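PDB 5KHO: Ras-interacting protein 1 from Homo sapiens, which regulates GTPase signaling, cell architecture and adhesion in endothelial cells and is required for blood vessel formation, this chain being its Ras-associating domain. Local coordinates for residues L75-G80 / W119-E124. Residues are numbered along the deposited sequence; the frame is centred on the assembly and turned at random.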
loop_
_atom_site.group_PDB
_atom_site.type_symbol
_atom_site.label_atom_id
_atom_site.label_comp_id
_atom_site.label_asym_id
_atom_site.label_seq_id
_atom_site.Cartn_x
_atom_site.Cartn_y
_atom_site.Cartn_z
ATOM N N LEU B 75 -7.024 -15.060 0.055
ATOM C CA LEU B 75 -5.685 -14.497 -0.003
ATOM C C LEU B 75 -5.706 -13.074 0.550
ATOM O O LEU B 75 -6.473 -12.223 0.087
ATOM C CB LEU B 75 -5.100 -14.561 -1.422
ATOM C CG LEU B 75 -3.606 -14.268 -1.627
ATOM C CD1 LEU B 75 -2.702 -15.062 -0.687
ATOM C CD2 LEU B 75 -3.237 -14.540 -3.074
ATOM N N CYS B 76 -4.851 -12.834 1.539
ATOM C CA CYS B 76 -4.906 -11.614 2.320
ATOM C C CYS B 76 -3.630 -10.790 2.250
ATOM O O CYS B 76 -2.533 -11.324 2.416
ATOM C CB CYS B 76 -5.246 -11.938 3.773
ATOM S SG CYS B 76 -6.791 -12.856 3.941
ATOM N N ASP B 77 -3.804 -9.489 1.995
ATOM C CA ASP B 77 -2.746 -8.495 2.097
ATOM C C ASP B 77 -2.732 -8.017 3.543
ATOM O O ASP B 77 -3.551 -7.186 3.942
ATOM C CB ASP B 77 -3.005 -7.344 1.111
ATOM C CG ASP B 77 -1.769 -6.453 0.868
ATOM O OD1 ASP B 77 -0.718 -6.573 1.554
ATOM O OD2 ASP B 77 -1.860 -5.603 -0.035
ATOM N N ALA B 78 -1.818 -8.571 4.330
ATOM C CA ALA B 78 -1.729 -8.280 5.771
ATOM C C ALA B 78 -0.675 -7.225 6.108
ATOM O O ALA B 78 0.299 -7.047 5.363
ATOM C CB ALA B 78 -1.463 -9.557 6.549
ATOM N N LEU B 79 -0.881 -6.537 7.233
ATOM C CA LEU B 79 -0.002 -5.455 7.701
ATOM C C LEU B 79 0.096 -5.420 9.228
ATOM O O LEU B 79 -0.832 -5.832 9.932
ATOM C CB LEU B 79 -0.534 -4.092 7.241
ATOM C CG LEU B 79 -0.948 -3.774 5.811
ATOM C CD1 LEU B 79 -1.894 -2.596 5.857
ATOM C CD2 LEU B 79 0.255 -3.455 4.943
ATOM N N GLY B 80 1.208 -4.890 9.732
ATOM C CA GLY B 80 1.395 -4.673 11.165
ATOM C C GLY B 80 2.826 -4.333 11.506
ATOM O O GLY B 80 3.709 -4.411 10.649
ATOM N N TRP B 119 6.128 -0.451 9.259
ATOM C CA TRP B 119 5.176 -1.559 9.171
ATOM C C TRP B 119 5.651 -2.638 8.207
ATOM O O TRP B 119 6.147 -2.339 7.115
ATOM C CB TRP B 119 3.803 -1.053 8.733
ATOM C CG TRP B 119 3.044 -0.287 9.780
ATOM C CD1 TRP B 119 3.474 0.808 10.487
ATOM C CD2 TRP B 119 1.703 -0.543 10.216
ATOM N NE1 TRP B 119 2.488 1.238 11.342
ATOM C CE2 TRP B 119 1.390 0.433 11.199
ATOM C CE3 TRP B 119 0.734 -1.502 9.876
ATOM C CZ2 TRP B 119 0.148 0.473 11.854
ATOM C CZ3 TRP B 119 -0.504 -1.465 10.531
ATOM C CH2 TRP B 119 -0.781 -0.479 11.511
ATOM N N ALA B 120 5.498 -3.889 8.637
ATOM C CA ALA B 120 5.782 -5.056 7.814
ATOM C C ALA B 120 4.531 -5.447 7.016
ATOM O O ALA B 120 3.413 -5.051 7.365
ATOM C CB ALA B 120 6.264 -6.206 8.683
ATOM N N ARG B 121 4.732 -6.215 5.944
ATOM C CA ARG B 121 3.657 -6.612 5.055
ATOM C C ARG B 121 3.945 -7.974 4.427
ATOM O O ARG B 121 5.012 -8.176 3.832
ATOM C CB ARG B 121 3.481 -5.556 3.985
ATOM C CG ARG B 121 2.419 -5.848 2.958
ATOM C CD ARG B 121 2.674 -5.033 1.713
ATOM N NE ARG B 121 1.542 -5.075 0.796
ATOM C CZ ARG B 121 1.600 -4.709 -0.484
ATOM N NH1 ARG B 121 2.744 -4.274 -1.012
ATOM N NH2 ARG B 121 0.513 -4.781 -1.242
ATOM N N ARG B 122 2.988 -8.893 4.569
ATOM C CA ARG B 122 3.079 -10.233 4.002
ATOM C C ARG B 122 1.724 -10.705 3.476
ATOM O O ARG B 122 0.685 -10.219 3.929
ATOM C CB ARG B 122 3.637 -11.227 5.033
ATOM C CG ARG B 122 2.678 -11.623 6.148
ATOM C CD ARG B 122 3.390 -12.358 7.263
ATOM N NE ARG B 122 2.437 -12.922 8.220
ATOM C CZ ARG B 122 2.763 -13.653 9.286
ATOM N NH1 ARG B 122 1.806 -14.122 10.073
ATOM N NH2 ARG B 122 4.033 -13.920 9.580
ATOM N N PHE B 123 1.748 -11.637 2.520
ATOM C CA PHE B 123 0.544 -12.319 2.070
ATOM C C PHE B 123 0.215 -13.468 3.015
ATOM O O PHE B 123 1.096 -14.232 3.389
ATOM C CB PHE B 123 0.699 -12.855 0.648
ATOM C CG PHE B 123 0.394 -11.850 -0.423
ATOM C CD1 PHE B 123 -0.868 -11.269 -0.521
ATOM C CD2 PHE B 123 1.368 -11.502 -1.361
ATOM C CE1 PHE B 123 -1.140 -10.342 -1.519
ATOM C CE2 PHE B 123 1.101 -10.581 -2.363
ATOM C CZ PHE B 123 -0.156 -9.999 -2.443
ATOM N N GLU B 124 -1.057 -13.577 3.398
ATOM C CA GLU B 124 -1.528 -14.649 4.280
ATOM C C GLU B 124 -2.611 -15.512 3.618
ATOM O O GLU B 124 -3.420 -15.013 2.819
ATOM C CB GLU B 124 -2.018 -14.081 5.618
ATOM C CG GLU B 124 -0.898 -13.601 6.547
ATOM C CD GLU B 124 -1.383 -13.023 7.882
ATOM O OE1 GLU B 124 -2.557 -12.597 8.000
ATOM O OE2 GLU B 124 -0.571 -12.976 8.832
#
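Glu124 pairs with Cys76 at one end of an antiparallel strand pair, and Gly80 meets Ala120 and Trp119 at the other. Glu124 N donates to Cys76 O at 2.9 Å, and Cys76 N returns a bond to Glu124 O. The carboxylate end of Glu124 touches the Ala78 methyl, with Glu124 OE1 3.5 Å from Ala78 CB. Its OE2 takes both NE and NH1 of Arg122, while OE1 forms a salt bridge with Arg126. Gly80 O accepts from Ala120 N at 2.7 Å, and Gly80 N donates to Ala120 O. The indole of Trp119 comes close to the glycine backbone, with Trp119 CE3 3.4 Å from Gly80 N. Leu79 CB lies at the edge of that ring.

Asp77 and Arg121 lie on the face shared with Phe123. Arg121 CG is anti to the backbone N (chi1 178°). From there the extended chain carries the guanidinium to Asp77. Arg121 NE donates to Asp77 OD1 and Arg121 NH2 to Asp77 OD2, each at 2.8 Å. The carboxylate and guanidinium planes are nearly coplanar, 29° apart. NH2 also donates to Val109 O. An alanine in place of Arg121 would probably leave the Asp77 carboxylate without this two-pronged partner and take from Val109 O the bond it accepts from NH2.

The pair joins the middle strand 120-127 to its neighbour 73-80, both inner strands of the ubiquitin-like sheet. Strand 96-99 flanks 73-80, strand 18-22 flanks 120-127, and helix 106-112 packs on Leu75, Asp77 and Phe123.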